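Local coordinates for hypothetical 27.5 kDa protein in SPX19-GCR2 intergenic region (Saccharomyces cerevisiae, PDB 1JZT) that catalyses the epimerization of the S and R forms of NAD(P)HX, hydrated NAD(P)H, so that both can be repaired, with potassium as cofactor, at residues A[62-67]-A[134-139]; A[168-173]-A[192-197]. One frame throughout, in Å; residues are numbered along the deposited sequence.

Interaction 1. Residues A[62-67]-A[134-139]; sequences FVIAGP and LCIVDA
Phe62 and Val63 lie beside Ile136 and Val137 where strands 62-65 and 135-139 run parallel, their short axes 4.6 Å apart at an angle of 13°. Five backbone hydrogen bonds join them. Phe62 bonds to Cys135 and Val137, Ile64 to Val137 and Ala139, and the N-H of Ile64 reaches Val137 O at 3.0 Å, nearly straight at 173°. Past the end of the first strand Gly66 N still bonds to Ala139 O (2.8 Å), the donor standing above the carbonyl plane. On one face Val63 and Val137 stand abreast, CG2 to CG2 at 4.0 Å. On the other, Ile64 and Ile136 cross obliquely: CD1 of Ile64 meets CG2 of Ile136 at 4.1 Å. That CG2 is anti to its own backbone N and also rests 3.4 Å from Phe62 O. The Phe62 ring leads away from strand 135-139 and meets that of Tyr127, the planes nearly parallel. The carboxylate of Asp138, a predicted potassium ligand, is hydrogen-bonded through OD1 to Thr176 OG1 and through OD2 to Ser171 OG. Two neighbouring parallel strands of a Rossmann-like sheet thus place Gly66, just before the predicted NADPHX-binding residues 69-73, beside Ala139, next to Asp138 in sequence.

Interaction 2. Residues A[168-173]-A[192-197]; sequences PIVSVD and PAVLVS
In Val170 the first torsion (178°) sets CG1 anti to the backbone N, and this methyl meets CG2 of Val196 at 4.1 Å, the two side chains passing at a slant. Val170 also lies alongside Val194, both of its methyls against Val194 CB. On the opposite face, Ser171 has chi1 -72°, which places OG anti to the carbonyl carbon, 3.5 Å from Pro192 CB and hydrogen-bonded to Asp138, while its CB faces CD1 of Leu195. That methyl reaches on to Asp173 O at 3.6 Å. Nearer the start, Pro168 and Ala193 touch through their CB atoms, 3.6 Å apart.

The backbones run parallel, 15° apart. Ile169 O accepts two N-H groups, that of Ala193 in the carbonyl plane and that of Val194 slightly tilted from it. Farther along, Val196 N points almost straight at Ser171 O, and Asp173 N bonds to Val196 O. A water then bridges Asp173 O, to which it donates, and Ser197 OG, which also bonds to His215.

Asp173, predicted to bind the substrate, turns its CB away from strand 194-197. Apolar packing of valines holds the strands along one face, while polar groups gather at the end of 168-173, where a salt bridge to Lys202 and the N-H of Leu198 hold Asp173 OD1 and so fix the position of the carboxylate.

Both contacts are buried parallel strand pairs of one sheet, and strands 133-139 and 169-172 are neighbours in it, so the four segments form a continuous run. Probable hydrogen bonds from Val170 N to Ile136 O and from Asp138 N to Val170 O join the two pairs. Interaction 1 is held mainly by backbone hydrogen bonds and apolar packing; interaction 2 adds serine contacts and a bridging water, and its Pro168 and Ala193 are partly exposed. One side-chain hydrogen bond also joins them, from Ser171 in interaction 2 to Asp138, the predicted potassium ligand in interaction 1. Helix 28-46 covers the valine face of interaction 2.

Interaction 1. Residues A[62-67]-A[134-139]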
ATOM      1  N   PHE A  62       0.884  -4.166 -11.326  1.00 12.18           N
ATOM      2  CA  PHE A  62       2.288  -3.848 -11.081  1.00 12.28           C
ATOM      3  C   PHE A  62       2.514  -3.315  -9.671  1.00 11.09           C
ATOM      4  O   PHE A  62       2.146  -2.185  -9.357  1.00 10.24           O
ATOM      5  CB  PHE A  62       2.788  -2.828 -12.117  1.00 13.33           C
ATOM      6  CG  PHE A  62       4.293  -2.693 -12.167  1.00 13.67           C
ATOM      7  CD1 PHE A  62       5.097  -3.815 -12.337  1.00 13.32           C
ATOM      8  CD2 PHE A  62       4.903  -1.445 -12.064  1.00 14.28           C
ATOM      9  CE1 PHE A  62       6.488  -3.703 -12.398  1.00 13.74           C
ATOM     10  CE2 PHE A  62       6.301  -1.320 -12.125  1.00 13.61           C
ATOM     11  CZ  PHE A  62       7.088  -2.449 -12.293  1.00 11.87           C
ATOM     12  N   VAL A  63       3.128  -4.142  -8.830  1.00 10.75           N
ATOM     13  CA  VAL A  63       3.409  -3.781  -7.440  1.00  9.85           C
ATOM     14  C   VAL A  63       4.857  -3.336  -7.249  1.00  9.89           C
ATOM     15  O   VAL A  63       5.785  -4.116  -7.464  1.00  9.47           O
ATOM     16  CB  VAL A  63       3.143  -4.984  -6.501  1.00 11.04           C
ATOM     17  CG1 VAL A  63       3.402  -4.597  -5.054  1.00  9.37           C
ATOM     18  CG2 VAL A  63       1.710  -5.472  -6.680  1.00 10.83           C
ATOM     19  N   ILE A  64       5.049  -2.085  -6.832  1.00  9.57           N
ATOM     20  CA  ILE A  64       6.394  -1.557  -6.603  1.00 10.91           C
ATOM     21  C   ILE A  64       6.649  -1.510  -5.098  1.00 11.60           C
ATOM     22  O   ILE A  64       6.022  -0.739  -4.371  1.00 12.24           O
ATOM     23  CB  ILE A  64       6.554  -0.144  -7.209  1.00 12.32           C
ATOM     24  CG1 ILE A  64       6.081  -0.160  -8.673  1.00 13.52           C
ATOM     25  CG2 ILE A  64       8.019   0.289  -7.140  1.00 11.01           C
ATOM     26  CD1 ILE A  64       6.175   1.194  -9.384  1.00 11.79           C
ATOM     27  N   ALA A  65       7.582  -2.337  -4.640  1.00 11.99           N
ATOM     28  CA  ALA A  65       7.899  -2.432  -3.219  1.00 11.23           C
ATOM     29  C   ALA A  65       9.138  -1.667  -2.767  1.00 11.90           C
ATOM     30  O   ALA A  65      10.222  -1.835  -3.331  1.00 12.89           O
ATOM     31  CB  ALA A  65       8.028  -3.910  -2.828  1.00 10.45           C
ATOM     32  N   GLY A  66       8.961  -0.838  -1.739  1.00  9.68           N
ATOM     33  CA  GLY A  66      10.056  -0.056  -1.190  1.00 11.11           C
ATOM     34  C   GLY A  66      10.946  -0.927  -0.316  1.00 11.60           C
ATOM     35  O   GLY A  66      10.634  -2.100  -0.098  1.00  9.51           O
ATOM     36  N   PRO A  67      12.048  -0.379   0.220  1.00 12.34           N
ATOM     37  CA  PRO A  67      12.978  -1.130   1.066  1.00 13.79           C
ATOM     38  C   PRO A  67      12.580  -1.310   2.531  1.00 15.42           C
ATOM     39  O   PRO A  67      13.319  -1.925   3.298  1.00 14.69           O
ATOM     40  CB  PRO A  67      14.267  -0.337   0.914  1.00 14.46           C
ATOM     41  CG  PRO A  67      13.755   1.074   0.932  1.00 15.77           C
ATOM     42  CD  PRO A  67      12.497   1.019   0.058  1.00 13.16           C
ATOM     43  N   LEU A 134      -3.105  -3.242 -15.439  1.00 14.01           N
ATOM     44  CA  LEU A 134      -4.446  -2.874 -14.982  1.00 12.94           C
ATOM     45  C   LEU A 134      -4.365  -1.713 -13.997  1.00 12.17           C
ATOM     46  O   LEU A 134      -5.124  -0.749 -14.088  1.00 10.99           O
ATOM     47  CB  LEU A 134      -5.105  -4.074 -14.297  1.00 15.81           C
ATOM     48  CG  LEU A 134      -6.348  -3.799 -13.450  1.00 18.66           C
ATOM     49  CD1 LEU A 134      -7.522  -3.358 -14.331  1.00 20.10           C
ATOM     50  CD2 LEU A 134      -6.705  -5.061 -12.685  1.00 19.58           C
ATOM     51  N   CYS A 135      -3.454  -1.828 -13.037  1.00 11.03           N
ATOM     52  CA  CYS A 135      -3.256  -0.783 -12.044  1.00 11.08           C
ATOM     53  C   CYS A 135      -1.891  -0.978 -11.411  1.00 11.47           C
ATOM     54  O   CYS A 135      -1.284  -2.051 -11.521  1.00 11.42           O
ATOM     55  CB  CYS A 135      -4.335  -0.834 -10.958  1.00 11.66           C
ATOM     56  SG  CYS A 135      -4.183  -2.234  -9.809  1.00 13.66           S
ATOM     57  N   ILE A 136      -1.414   0.068 -10.749  1.00 11.18           N
ATOM     58  CA  ILE A 136      -0.117   0.041 -10.104  1.00 10.19           C
ATOM     59  C   ILE A 136      -0.287   0.204  -8.604  1.00 10.24           C
ATOM     60  O   ILE A 136      -1.049   1.053  -8.144  1.00 10.86           O
ATOM     61  CB  ILE A 136       0.772   1.184 -10.631  1.00 11.36           C
ATOM     62  CG1 ILE A 136       0.946   1.041 -12.143  1.00 11.44           C
ATOM     63  CG2 ILE A 136       2.132   1.164  -9.921  1.00 14.66           C
ATOM     64  CD1 ILE A 136       1.451   2.306 -12.824  1.00 11.10           C
ATOM     65  N   VAL A 137       0.399  -0.635  -7.841  1.00  8.70           N
ATOM     66  CA  VAL A 137       0.336  -0.536  -6.394  1.00  6.66           C
ATOM     67  C   VAL A 137       1.605   0.152  -5.924  1.00  7.47           C
ATOM     68  O   VAL A 137       2.723  -0.358  -6.104  1.00  9.81           O
ATOM     69  CB  VAL A 137       0.257  -1.913  -5.706  1.00  7.38           C
ATOM     70  CG1 VAL A 137       0.262  -1.725  -4.190  1.00  5.55           C
ATOM     71  CG2 VAL A 137      -0.996  -2.644  -6.146  1.00  6.11           C
ATOM     72  N   ASP A 138       1.407   1.313  -5.313  1.00  8.37           N
ATOM     73  CA  ASP A 138       2.486   2.133  -4.789  1.00  7.82           C
ATOM     74  C   ASP A 138       2.777   1.758  -3.344  1.00  7.17           C
ATOM     75  O   ASP A 138       2.105   2.226  -2.431  1.00  8.96           O
ATOM     76  CB  ASP A 138       2.094   3.618  -4.876  1.00  5.37           C
ATOM     77  CG  ASP A 138       2.969   4.508  -4.013  1.00  8.86           C
ATOM     78  OD1 ASP A 138       4.179   4.205  -3.866  1.00  7.11           O
ATOM     79  OD2 ASP A 138       2.450   5.521  -3.481  1.00  8.00           O
ATOM     80  N   ALA A 139       3.773   0.905  -3.150  1.00  7.92           N
ATOM     81  CA  ALA A 139       4.170   0.480  -1.816  1.00  8.23           C
ATOM     82  C   ALA A 139       5.636   0.867  -1.601  1.00 10.52           C
ATOM     83  O   ALA A 139       6.416   0.106  -1.017  1.00  8.00           O
ATOM     84  CB  ALA A 139       3.995  -1.040  -1.673  1.00  7.88           C
TER

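Interaction 2. Residues A[168-173]-A[192-197]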
ATOM      1  N   PRO A 168      -4.223   3.745 -13.262  1.00 11.37           N
ATOM      2  CA  PRO A 168      -4.563   4.018 -11.863  1.00 10.88           C
ATOM      3  C   PRO A 168      -3.528   3.527 -10.859  1.00 10.88           C
ATOM      4  O   PRO A 168      -3.059   2.391 -10.942  1.00 11.25           O
ATOM      5  CB  PRO A 168      -5.902   3.310 -11.693  1.00 11.36           C
ATOM      6  CG  PRO A 168      -5.754   2.123 -12.599  1.00 10.81           C
ATOM      7  CD  PRO A 168      -5.145   2.749 -13.836  1.00 10.55           C
ATOM      8  N   ILE A 169      -3.178   4.389  -9.910  1.00 11.75           N
ATOM      9  CA  ILE A 169      -2.215   4.037  -8.870  1.00 10.31           C
ATOM     10  C   ILE A 169      -2.949   3.839  -7.542  1.00 10.20           C
ATOM     11  O   ILE A 169      -3.786   4.658  -7.154  1.00  7.03           O
ATOM     12  CB  ILE A 169      -1.143   5.144  -8.678  1.00 10.80           C
ATOM     13  CG1 ILE A 169      -0.238   5.221  -9.910  1.00  9.64           C
ATOM     14  CG2 ILE A 169      -0.320   4.857  -7.430  1.00 10.04           C
ATOM     15  CD1 ILE A 169       0.740   6.396  -9.878  1.00 11.48           C
ATOM     16  N   VAL A 170      -2.635   2.735  -6.867  1.00  7.91           N
ATOM     17  CA  VAL A 170      -3.223   2.408  -5.570  1.00  7.37           C
ATOM     18  C   VAL A 170      -2.104   2.590  -4.545  1.00  9.58           C
ATOM     19  O   VAL A 170      -1.173   1.777  -4.501  1.00  8.07           O
ATOM     20  CB  VAL A 170      -3.688   0.927  -5.519  1.00  5.92           C
ATOM     21  CG1 VAL A 170      -4.262   0.603  -4.142  1.00  6.55           C
ATOM     22  CG2 VAL A 170      -4.726   0.662  -6.618  1.00  5.32           C
ATOM     23  N   SER A 171      -2.186   3.645  -3.732  1.00  8.91           N
ATOM     24  CA  SER A 171      -1.145   3.925  -2.738  1.00  9.60           C
ATOM     25  C   SER A 171      -1.381   3.258  -1.397  1.00  9.76           C
ATOM     26  O   SER A 171      -2.467   3.358  -0.826  1.00  9.39           O
ATOM     27  CB  SER A 171      -0.995   5.438  -2.518  1.00  7.22           C
ATOM     28  OG  SER A 171      -0.383   6.063  -3.628  1.00  8.74           O
ATOM     29  N   VAL A 172      -0.343   2.594  -0.895  1.00  9.08           N
ATOM     30  CA  VAL A 172      -0.406   1.901   0.382  1.00  8.34           C
ATOM     31  C   VAL A 172      -0.067   2.846   1.534  1.00 10.12           C
ATOM     32  O   VAL A 172       1.035   3.402   1.603  1.00  9.52           O
ATOM     33  CB  VAL A 172       0.573   0.706   0.420  1.00  8.62           C
ATOM     34  CG1 VAL A 172       0.409  -0.052   1.728  1.00 11.71           C
ATOM     35  CG2 VAL A 172       0.309  -0.213  -0.765  1.00 10.53           C
ATOM     36  N   ASP A 173      -1.040   3.004   2.425  1.00  9.60           N
ATOM     37  CA  ASP A 173      -0.953   3.841   3.613  1.00 11.07           C
ATOM     38  C   ASP A 173      -0.976   5.342   3.315  1.00 11.22           C
ATOM     39  O   ASP A 173      -1.887   6.050   3.751  1.00 13.09           O
ATOM     40  CB  ASP A 173       0.286   3.485   4.434  1.00 12.84           C
ATOM     41  CG  ASP A 173       0.206   4.033   5.839  1.00 17.04           C
ATOM     42  OD1 ASP A 173      -0.912   4.028   6.398  1.00 15.84           O
ATOM     43  OD2 ASP A 173       1.248   4.451   6.387  1.00 19.63           O
ATOM     44  N   PRO A 192      -2.899   9.389  -6.649  1.00 13.41           N
ATOM     45  CA  PRO A 192      -3.478   8.042  -6.619  1.00 13.39           C
ATOM     46  C   PRO A 192      -4.969   7.935  -6.914  1.00 12.42           C
ATOM     47  O   PRO A 192      -5.759   8.778  -6.494  1.00 15.05           O
ATOM     48  CB  PRO A 192      -3.133   7.562  -5.216  1.00 12.25           C
ATOM     49  CG  PRO A 192      -3.260   8.821  -4.411  1.00 14.20           C
ATOM     50  CD  PRO A 192      -2.562   9.849  -5.288  1.00 13.67           C
ATOM     51  N   ALA A 193      -5.348   6.886  -7.640  1.00 12.44           N
ATOM     52  CA  ALA A 193      -6.754   6.645  -7.950  1.00 11.35           C
ATOM     53  C   ALA A 193      -7.385   6.057  -6.692  1.00 10.95           C
ATOM     54  O   ALA A 193      -8.586   6.199  -6.448  1.00  9.79           O
ATOM     55  CB  ALA A 193      -6.883   5.662  -9.118  1.00 10.48           C
ATOM     56  N   VAL A 194      -6.557   5.398  -5.887  1.00  9.08           N
ATOM     57  CA  VAL A 194      -7.020   4.790  -4.644  1.00  7.62           C
ATOM     58  C   VAL A 194      -5.971   4.969  -3.547  1.00  8.26           C
ATOM     59  O   VAL A 194      -4.769   4.827  -3.792  1.00  7.69           O
ATOM     60  CB  VAL A 194      -7.264   3.260  -4.805  1.00  7.71           C
ATOM     61  CG1 VAL A 194      -7.805   2.676  -3.500  1.00  7.11           C
ATOM     62  CG2 VAL A 194      -8.237   2.999  -5.952  1.00  8.20           C
ATOM     63  N   LEU A 195      -6.426   5.291  -2.341  1.00  8.20           N
ATOM     64  CA  LEU A 195      -5.528   5.421  -1.201  1.00  7.38           C
ATOM     65  C   LEU A 195      -6.024   4.439  -0.156  1.00  6.80           C
ATOM     66  O   LEU A 195      -7.196   4.455   0.206  1.00  6.61           O
ATOM     67  CB  LEU A 195      -5.554   6.838  -0.620  1.00  9.16           C
ATOM     68  CG  LEU A 195      -4.796   7.009   0.703  1.00 10.55           C
ATOM     69  CD1 LEU A 195      -3.308   6.724   0.502  1.00 13.02           C
ATOM     70  CD2 LEU A 195      -5.002   8.423   1.234  1.00 10.64           C
ATOM     71  N   VAL A 196      -5.143   3.565   0.310  1.00  5.59           N
ATOM     72  CA  VAL A 196      -5.525   2.602   1.330  1.00  5.82           C
ATOM     73  C   VAL A 196      -4.755   2.933   2.591  1.00  8.02           C
ATOM     74  O   VAL A 196      -3.593   2.540   2.741  1.00  8.12           O
ATOM     75  CB  VAL A 196      -5.199   1.147   0.923  1.00  5.70           C
ATOM     76  CG1 VAL A 196      -5.642   0.189   2.029  1.00  5.75           C
ATOM     77  CG2 VAL A 196      -5.888   0.799  -0.390  1.00  6.28           C
ATOM     78  N   SER A 197      -5.392   3.693   3.479  1.00  7.50           N
ATOM     79  CA  SER A 197      -4.765   4.062   4.740  1.00  8.52           C
ATOM     80  C   SER A 197      -4.708   2.804   5.598  1.00  8.17           C
ATOM     81  O   SER A 197      -5.627   1.984   5.568  1.00  9.22           O
ATOM     82  CB  SER A 197      -5.584   5.145   5.450  1.00  9.23           C
ATOM     83  OG  SER A 197      -5.558   6.367   4.719  1.00 10.29           O
TER
HETATM   84  O   HOH W   1      -3.293   7.892   5.408  1.00 17.81           O